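Long-range contacts in glutaconate CoA-transferase subunit A (Acidaminococcus fermentans, PDB 1POI), which catalyses transfer of the coenzyme A moiety from acetyl-CoA to (R)-2-hydroxyglutarate and related acids such as glutaconate, a step in glutamate degradation by the hydroxyglutarate pathway: residues K12-G17 / Q41-L46; S16-A21 / V172-I177; E37-G42 / N63-A68. All coordinates share one frame; numbering follows the deposited sequence.

Contact 1: K12-G17 / Q41-L46; sequences KYVHSG and QGITDL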
loop_
_atom_site.group_PDB
_atom_site.type_symbol
_atom_site.label_atom_id
_atom_site.label_comp_id
_atom_site.label_asym_id
_atom_site.label_seq_id
_atom_site.Cartn_x
_atom_site.Cartn_y
_atom_site.Cartn_z
ATOM N N LYS A 12 13.563 -24.472 25.833
ATOM C CA LYS A 12 13.778 -25.520 24.854
ATOM C C LYS A 12 14.957 -25.275 23.920
ATOM O O LYS A 12 15.843 -26.119 23.820
ATOM C CB LYS A 12 12.500 -25.740 24.051
ATOM C CG LYS A 12 12.586 -26.856 23.051
ATOM C CD LYS A 12 11.197 -27.201 22.519
ATOM C CE LYS A 12 11.231 -28.376 21.531
ATOM N NZ LYS A 12 9.850 -28.811 21.132
ATOM N N TYR A 13 15.021 -24.110 23.283
ATOM C CA TYR A 13 16.102 -23.836 22.331
ATOM C C TYR A 13 17.350 -23.131 22.838
ATOM O O TYR A 13 18.297 -22.970 22.064
ATOM C CB TYR A 13 15.560 -23.094 21.109
ATOM C CG TYR A 13 14.389 -23.780 20.483
ATOM C CD1 TYR A 13 14.572 -24.858 19.618
ATOM C CD2 TYR A 13 13.096 -23.417 20.810
ATOM C CE1 TYR A 13 13.489 -25.568 19.095
ATOM C CE2 TYR A 13 11.997 -24.118 20.291
ATOM C CZ TYR A 13 12.209 -25.192 19.438
ATOM O OH TYR A 13 11.141 -25.901 18.925
ATOM N N VAL A 14 17.368 -22.651 24.083
ATOM C CA VAL A 14 18.577 -21.987 24.578
ATOM C C VAL A 14 19.079 -22.767 25.778
ATOM O O VAL A 14 18.272 -23.265 26.588
ATOM C CB VAL A 14 18.349 -20.497 24.936
ATOM C CG1 VAL A 14 19.681 -19.707 24.855
ATOM C CG2 VAL A 14 17.334 -19.887 23.977
ATOM N N HIS A 15 20.408 -22.896 25.868
ATOM C CA HIS A 15 21.088 -23.676 26.915
ATOM C C HIS A 15 22.416 -23.034 27.241
ATOM O O HIS A 15 23.051 -22.432 26.367
ATOM C CB HIS A 15 21.428 -25.094 26.398
ATOM C CG HIS A 15 20.288 -25.791 25.723
ATOM N ND1 HIS A 15 19.227 -26.334 26.415
ATOM C CD2 HIS A 15 20.010 -25.975 24.411
ATOM C CE1 HIS A 15 18.336 -26.813 25.563
ATOM N NE2 HIS A 15 18.787 -26.607 24.339
ATOM N N SER A 16 22.873 -23.210 28.475
ATOM C CA SER A 16 24.169 -22.675 28.865
ATOM C C SER A 16 25.175 -23.382 27.953
ATOM O O SER A 16 24.894 -24.481 27.456
ATOM C CB SER A 16 24.464 -23.004 30.325
ATOM O OG SER A 16 23.378 -22.650 31.154
ATOM N N GLY A 17 26.353 -22.798 27.766
ATOM C CA GLY A 17 27.327 -23.404 26.870
ATOM C C GLY A 17 27.190 -22.850 25.449
ATOM O O GLY A 17 28.190 -22.494 24.807
ATOM N N GLN A 41 16.324 -17.031 33.507
ATOM C CA GLN A 41 16.391 -18.485 33.582
ATOM C C GLN A 41 17.703 -19.093 34.090
ATOM O O GLN A 41 17.850 -20.307 34.165
ATOM C CB GLN A 41 15.947 -19.106 32.258
ATOM C CG GLN A 41 14.445 -19.076 32.068
ATOM C CD GLN A 41 14.003 -19.980 30.965
ATOM O OE1 GLN A 41 14.552 -21.062 30.788
ATOM N NE2 GLN A 41 13.005 -19.558 30.209
ATOM N N GLY A 42 18.634 -18.244 34.494
ATOM C CA GLY A 42 19.889 -18.742 34.991
ATOM C C GLY A 42 20.736 -19.297 33.867
ATOM O O GLY A 42 21.704 -20.029 34.113
ATOM N N ILE A 43 20.401 -18.956 32.628
ATOM C CA ILE A 43 21.186 -19.437 31.497
ATOM C C ILE A 43 22.538 -18.769 31.601
ATOM O O ILE A 43 22.598 -17.590 31.923
ATOM C CB ILE A 43 20.486 -19.131 30.204
ATOM C CG1 ILE A 43 19.386 -20.172 30.026
ATOM C CG2 ILE A 43 21.468 -19.135 29.049
ATOM C CD1 ILE A 43 18.302 -19.760 29.112
ATOM N N THR A 44 23.616 -19.521 31.377
ATOM C CA THR A 44 24.946 -18.953 31.538
ATOM C C THR A 44 26.017 -19.588 30.647
ATOM O O THR A 44 25.739 -20.489 29.852
ATOM C CB THR A 44 25.335 -19.057 33.046
ATOM O OG1 THR A 44 26.707 -18.663 33.266
ATOM C CG2 THR A 44 25.081 -20.482 33.557
ATOM N N ASP A 45 27.246 -19.109 30.791
ATOM C CA ASP A 45 28.374 -19.621 30.029
ATOM C C ASP A 45 28.058 -19.675 28.538
ATOM O O ASP A 45 28.140 -20.720 27.893
ATOM C CB ASP A 45 28.830 -20.994 30.569
ATOM C CG ASP A 45 29.769 -20.872 31.777
ATOM O OD1 ASP A 45 30.929 -20.428 31.585
ATOM O OD2 ASP A 45 29.355 -21.219 32.917
ATOM N N LEU A 46 27.640 -18.523 28.031
ATOM C CA LEU A 46 27.304 -18.316 26.634
ATOM C C LEU A 46 28.507 -17.661 25.959
ATOM O O LEU A 46 29.307 -16.963 26.603
ATOM C CB LEU A 46 26.132 -17.343 26.564
ATOM C CG LEU A 46 24.671 -17.781 26.673
ATOM C CD1 LEU A 46 24.522 -19.088 27.404
ATOM C CD2 LEU A 46 23.882 -16.658 27.348
#
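Helix 6-13 gives way at V14, the first residue to leave helical geometry, and the chain then passes obliquely against the loop that follows helix 32-40. V14 points its CB at this loop and makes the apolar part of the contact. V14 CB lies 4.2 Å from I43 CD1, the tip of an isoleucine that also packs on I10 and I38. At H15 the side chain turns away, and its nearest atom is about 4 Å from a bound copper(II) ion. Its backbone carbonyl stays on the contact side, where H15 O meets the methyl L46 CD1 at 3.8 Å. S16 carries the side-chain hydrogen bond. Its OG sits beside its own backbone N (chi1 -50°) and accepts the amide of T44, with T44 N to S16 OG 3.1 Å and an almost straight N-H (162°). T44 CG2 lies against the same hydroxyl, 3.7 Å from S16 OG, while L46 CD1 closes over S16 CA. G17 ends the contact with a shared backbone donor. G17 N bonds to T44 O, an atom whose position is less certain, and weakly to D45 O at 2.7 Å. At the backbone angles of G17 a CB would be pressed against the carbonyl O of S16, so glycine is called for. On the other side, G42 closes a Schellman motif at the end of helix 32-40. The two loops thus lead into the adjacent parallel strands 19-22 and 46-49, as helix-to-strand connections do in an open Rossmann-like alpha/beta sheet.

Contact 2: S16-A21 / V172-I177; sequences SGDHIA and VDVAII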
loop_
_atom_site.group_PDB
_atom_site.type_symbol
_atom_site.label_atom_id
_atom_site.label_comp_id
_atom_site.label_asym_id
_atom_site.label_seq_id
_atom_site.Cartn_x
_atom_site.Cartn_y
_atom_site.Cartn_z
ATOM N N SER A 16 22.873 -23.210 28.475
ATOM C CA SER A 16 24.169 -22.675 28.865
ATOM C C SER A 16 25.175 -23.382 27.953
ATOM O O SER A 16 24.894 -24.481 27.456
ATOM C CB SER A 16 24.464 -23.004 30.325
ATOM O OG SER A 16 23.378 -22.650 31.154
ATOM N N GLY A 17 26.353 -22.798 27.766
ATOM C CA GLY A 17 27.327 -23.404 26.870
ATOM C C GLY A 17 27.190 -22.850 25.449
ATOM O O GLY A 17 28.190 -22.494 24.807
ATOM N N ASP A 18 25.947 -22.706 24.986
ATOM C CA ASP A 18 25.642 -22.198 23.652
ATOM C C ASP A 18 26.397 -20.997 23.117
ATOM O O ASP A 18 26.748 -20.067 23.853
ATOM C CB ASP A 18 24.181 -21.848 23.570
ATOM C CG ASP A 18 23.342 -23.021 23.353
ATOM O OD1 ASP A 18 23.830 -23.977 22.735
ATOM O OD2 ASP A 18 22.174 -22.993 23.764
ATOM N N HIS A 19 26.624 -21.031 21.811
ATOM C CA HIS A 19 27.249 -19.943 21.069
ATOM C C HIS A 19 25.993 -19.300 20.506
ATOM O O HIS A 19 25.333 -19.910 19.647
ATOM C CB HIS A 19 28.065 -20.476 19.889
ATOM C CG HIS A 19 28.668 -19.404 19.030
ATOM N ND1 HIS A 19 27.912 -18.555 18.248
ATOM C CD2 HIS A 19 29.964 -19.048 18.826
ATOM C CE1 HIS A 19 28.719 -17.725 17.602
ATOM N NE2 HIS A 19 29.967 -18.004 17.936
ATOM N N ILE A 20 25.621 -18.131 21.033
ATOM C CA ILE A 20 24.410 -17.431 20.585
ATOM C C ILE A 20 24.737 -16.230 19.716
ATOM O O ILE A 20 25.897 -15.805 19.610
ATOM C CB ILE A 20 23.585 -16.856 21.773
ATOM C CG1 ILE A 20 24.454 -15.921 22.611
ATOM C CG2 ILE A 20 22.971 -17.953 22.601
ATOM C CD1 ILE A 20 23.672 -15.169 23.632
ATOM N N ALA A 21 23.695 -15.710 19.080
ATOM C CA ALA A 21 23.786 -14.512 18.253
ATOM C C ALA A 21 22.467 -13.729 18.450
ATOM O O ALA A 21 21.352 -14.287 18.380
ATOM C CB ALA A 21 24.021 -14.868 16.795
ATOM N N VAL A 172 26.897 -20.939 14.971
ATOM C CA VAL A 172 25.917 -20.413 15.879
ATOM C C VAL A 172 24.841 -21.423 16.262
ATOM O O VAL A 172 24.085 -21.894 15.412
ATOM C CB VAL A 172 25.304 -19.122 15.256
ATOM C CG1 VAL A 172 24.349 -18.449 16.232
ATOM C CG2 VAL A 172 26.434 -18.161 14.830
ATOM N N ASP A 173 24.732 -21.705 17.556
ATOM C CA ASP A 173 23.755 -22.658 18.038
ATOM C C ASP A 173 22.363 -22.084 18.002
ATOM O O ASP A 173 21.461 -22.714 17.458
ATOM C CB ASP A 173 24.101 -23.116 19.453
ATOM C CG ASP A 173 25.415 -23.851 19.518
ATOM O OD1 ASP A 173 25.650 -24.719 18.644
ATOM O OD2 ASP A 173 26.214 -23.570 20.436
ATOM N N VAL A 174 22.178 -20.925 18.642
ATOM C CA VAL A 174 20.872 -20.239 18.674
ATOM C C VAL A 174 20.986 -18.792 18.161
ATOM O O VAL A 174 21.975 -18.074 18.424
ATOM C CB VAL A 174 20.274 -20.127 20.092
ATOM C CG1 VAL A 174 18.764 -20.046 20.023
ATOM C CG2 VAL A 174 20.700 -21.267 20.953
ATOM N N ALA A 175 19.962 -18.377 17.433
ATOM C CA ALA A 175 19.885 -17.024 16.914
ATOM C C ALA A 175 18.581 -16.458 17.459
ATOM O O ALA A 175 17.532 -17.143 17.414
ATOM C CB ALA A 175 19.850 -17.041 15.435
ATOM N N ILE A 176 18.651 -15.263 18.055
ATOM C CA ILE A 176 17.446 -14.620 18.594
ATOM C C ILE A 176 17.298 -13.257 17.946
ATOM O O ILE A 176 18.221 -12.430 18.018
ATOM C CB ILE A 176 17.494 -14.492 20.133
ATOM C CG1 ILE A 176 17.605 -15.898 20.761
ATOM C CG2 ILE A 176 16.227 -13.808 20.636
ATOM C CD1 ILE A 176 18.157 -15.940 22.157
ATOM N N ILE A 177 16.178 -13.066 17.238
ATOM C CA ILE A 177 15.883 -11.804 16.545
ATOM C C ILE A 177 14.440 -11.286 16.789
ATOM O O ILE A 177 13.505 -12.069 17.047
ATOM C CB ILE A 177 16.141 -11.912 14.994
ATOM C CG1 ILE A 177 15.057 -12.746 14.319
ATOM C CG2 ILE A 177 17.518 -12.482 14.701
ATOM C CD1 ILE A 177 15.359 -13.013 12.863
#
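V172 spreads its two methyls over the neighbouring strand. V172 CG1, anti to its backbone N, touches A21 CB at 3.6 Å. V172 CG2 reaches the imidazole of H19, with 3.6 Å to H19 CE1. D173 follows and binds twice to H19. D173 N donates to H19 O at 2.8 Å, in the plane of that carbonyl. In return the carboxylate oxygen D173 OD2 accepts H19 N at 2.9 Å through its anti lone pair, with a nearly straight N-H (167°). The same oxygen forms a salt bridge with K145. It also lies 3.3 Å from D18 OD1, two acceptors side by side, so the lysine probably offsets the repulsion of like charges. D18 OD2 is held by the backbone N of H15. An alanine in place of D173 would remove the acceptor of H19 N and would probably leave the start of strand 19-22 less firmly fixed and K145 without this salt bridge. Regular parallel pairing begins at V174, opposite I20. Strands 19-22 and 174-179 are the central neighbours of a Rossmann-like sheet; 46-49 continues it on one side and 206-211 on the other. The axes of strand portions 19-21 and 174-177 run 22° from parallel. V174 N bonds only weakly to H19 O, but V174 O accepts A21 N at 3.0 Å. V174 CG2 lies against the carboxylate of D18, 3.6 Å from D18 OD2. A175 pairs with A21, and both methyls turn to helix 197-203, where they meet I200. I176 packs its side chain on A34 and I38 of helix 32-40, and I176 N donates to A21 O at 2.9 Å, nearly along the C=O axis.

Contact 3: E37-G42 / N63-A68; sequences EILRQG and NGRVKA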
loop_
_atom_site.group_PDB
_atom_site.type_symbol
_atom_site.label_atom_id
_atom_site.label_comp_id
_atom_site.label_asym_id
_atom_site.label_seq_id
_atom_site.Cartn_x
_atom_site.Cartn_y
_atom_site.Cartn_z
ATOM N N GLU A 37 14.461 -13.122 29.570
ATOM C CA GLU A 37 14.188 -14.506 29.950
ATOM C C GLU A 37 15.491 -15.333 30.056
ATOM O O GLU A 37 15.628 -16.199 30.926
ATOM C CB GLU A 37 13.211 -15.139 28.972
ATOM C CG GLU A 37 12.631 -16.439 29.473
ATOM C CD GLU A 37 11.487 -16.269 30.474
ATOM O OE1 GLU A 37 10.992 -15.129 30.669
ATOM O OE2 GLU A 37 11.048 -17.300 31.043
ATOM N N ILE A 38 16.451 -15.060 29.186
ATOM C CA ILE A 38 17.722 -15.747 29.257
ATOM C C ILE A 38 18.248 -15.518 30.677
ATOM O O ILE A 38 18.475 -16.469 31.426
ATOM C CB ILE A 38 18.698 -15.202 28.191
ATOM C CG1 ILE A 38 18.373 -15.819 26.826
ATOM C CG2 ILE A 38 20.125 -15.449 28.582
ATOM C CD1 ILE A 38 19.155 -15.204 25.642
ATOM N N LEU A 39 18.349 -14.262 31.089
ATOM C CA LEU A 39 18.825 -13.935 32.445
ATOM C C LEU A 39 17.965 -14.581 33.530
ATOM O O LEU A 39 18.459 -15.291 34.417
ATOM C CB LEU A 39 18.812 -12.426 32.674
ATOM C CG LEU A 39 19.942 -11.654 32.033
ATOM C CD1 LEU A 39 19.823 -10.206 32.415
ATOM C CD2 LEU A 39 21.249 -12.211 32.515
ATOM N N ARG A 40 16.669 -14.324 33.432
ATOM C CA ARG A 40 15.689 -14.833 34.372
ATOM C C ARG A 40 15.771 -16.350 34.504
ATOM O O ARG A 40 15.349 -16.906 35.513
ATOM C CB ARG A 40 14.284 -14.409 33.909
ATOM C CG ARG A 40 13.184 -14.446 34.958
ATOM C CD ARG A 40 11.854 -13.961 34.397
ATOM N NE ARG A 40 11.932 -12.543 34.066
ATOM C CZ ARG A 40 11.456 -12.001 32.948
ATOM N NH1 ARG A 40 10.852 -12.754 32.042
ATOM N NH2 ARG A 40 11.622 -10.708 32.715
ATOM N N GLN A 41 16.324 -17.031 33.507
ATOM C CA GLN A 41 16.391 -18.485 33.582
ATOM C C GLN A 41 17.703 -19.093 34.090
ATOM O O GLN A 41 17.850 -20.307 34.165
ATOM C CB GLN A 41 15.947 -19.106 32.258
ATOM C CG GLN A 41 14.445 -19.076 32.068
ATOM C CD GLN A 41 14.003 -19.980 30.965
ATOM O OE1 GLN A 41 14.552 -21.062 30.788
ATOM N NE2 GLN A 41 13.005 -19.558 30.209
ATOM N N GLY A 42 18.634 -18.244 34.494
ATOM C CA GLY A 42 19.889 -18.742 34.991
ATOM C C GLY A 42 20.736 -19.297 33.867
ATOM O O GLY A 42 21.704 -20.029 34.113
ATOM N N ASN A 63 25.725 -9.571 34.369
ATOM C CA ASN A 63 25.134 -10.658 35.143
ATOM C C ASN A 63 26.027 -11.920 35.028
ATOM O O ASN A 63 25.571 -13.056 35.231
ATOM C CB ASN A 63 23.730 -10.983 34.640
ATOM C CG ASN A 63 22.673 -10.034 35.188
ATOM O OD1 ASN A 63 22.028 -10.318 36.214
ATOM N ND2 ASN A 63 22.452 -8.922 34.485
ATOM N N GLY A 64 27.291 -11.720 34.672
ATOM C CA GLY A 64 28.229 -12.826 34.533
ATOM C C GLY A 64 27.821 -14.052 33.725
ATOM O O GLY A 64 28.266 -15.165 34.048
ATOM N N ARG A 65 27.030 -13.861 32.663
ATOM C CA ARG A 65 26.581 -14.970 31.817
ATOM C C ARG A 65 27.404 -15.202 30.541
ATOM O O ARG A 65 26.970 -15.953 29.670
ATOM C CB ARG A 65 25.121 -14.793 31.388
ATOM C CG ARG A 65 24.162 -14.378 32.464
ATOM C CD ARG A 65 23.872 -15.437 33.485
ATOM N NE ARG A 65 22.981 -14.907 34.529
ATOM C CZ ARG A 65 21.682 -15.191 34.624
ATOM N NH1 ARG A 65 21.112 -16.003 33.749
ATOM N NH2 ARG A 65 20.934 -14.645 35.574
ATOM N N VAL A 66 28.597 -14.641 30.436
ATOM C CA VAL A 66 29.364 -14.811 29.214
ATOM C C VAL A 66 30.765 -15.370 29.464
ATOM O O VAL A 66 31.572 -14.769 30.190
ATOM C CB VAL A 66 29.414 -13.469 28.431
ATOM C CG1 VAL A 66 30.291 -13.581 27.212
ATOM C CG2 VAL A 66 28.004 -13.058 28.012
ATOM N N LYS A 67 31.040 -16.514 28.831
ATOM C CA LYS A 67 32.306 -17.249 28.958
ATOM C C LYS A 67 33.370 -16.587 28.104
ATOM O O LYS A 67 34.478 -16.332 28.552
ATOM C CB LYS A 67 32.068 -18.702 28.528
ATOM C CG LYS A 67 33.168 -19.694 28.884
ATOM C CD LYS A 67 32.797 -21.143 28.511
ATOM C CE LYS A 67 32.828 -21.386 26.997
ATOM N NZ LYS A 67 32.731 -22.853 26.617
ATOM N N ALA A 68 33.006 -16.284 26.867
ATOM C CA ALA A 68 33.894 -15.614 25.927
ATOM C C ALA A 68 32.991 -14.718 25.088
ATOM O O ALA A 68 31.868 -15.115 24.722
ATOM C CB ALA A 68 34.589 -16.628 25.048
#
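One carbonyl oxygen takes both end nitrogens of an arginine. R65 NH1 and R65 NH2 each lie 2.8 Å from L39 O, and the oxygen sits close to the guanidinium plane, 14° out of it. L39 is in the last turn of helix 32-40, which ends in a Schellman motif with G42 at positive phi. The same L39 O also accepts G42 N, so three N-H groups converge on it. R65 NH1 comes in the carbonyl plane on a lone pair, whereas R65 NH2 stands above that plane, 32° out of it. A cation here would probably be favoured by the partial negative charge of the carbonyls in the helix's last turn. R65 reaches the helix end through a bend at chi2 (-71°). Its NH1 has a further partner in the carbonyl of I43, and G42 CA packs 3.2 Å from R65 NH1. Its NE bonds weakly to N63 O, which lies in plane at the edge of the guanidinium. L39 covers one face of this group: L39 CD2 lies 3.7 Å above the plane, over its centre. The arginine is therefore gripped at its tip, at its edge and over one face. Helix 55-62 also closes with a Schellman motif, here with G64 at positive phi, so the contact joins the ends of two successive helices of the Rossmann-like domain. N63 crosses L39 at about a right angle. N63 ND2 is bonded to M59 O, and N63 CB approaches L39 CD2 to 3.5 Å.

Overall arrangement
Contact 2 is the core member of the set: eight of its nine touching residues are buried, and it joins two central strands of the sheet. Contacts 1 and 3 are only partly buried and lie nearer the surface. Their chemistry follows their place. Contact 2 rests on parallel strand pairing started by a carboxylate, contact 1 on loop amides and a serine hydroxyl, and contact 3 on a charged guanidinium at a helix end. S16 and G17 belong to both contacts 1 and 2; Q41 and G42 belong to both contacts 1 and 3. Segments 41-46 and 63-68 are joined by a probable hydrogen bond from K67 N to L46 O. Helix 32-40 serves all three contacts.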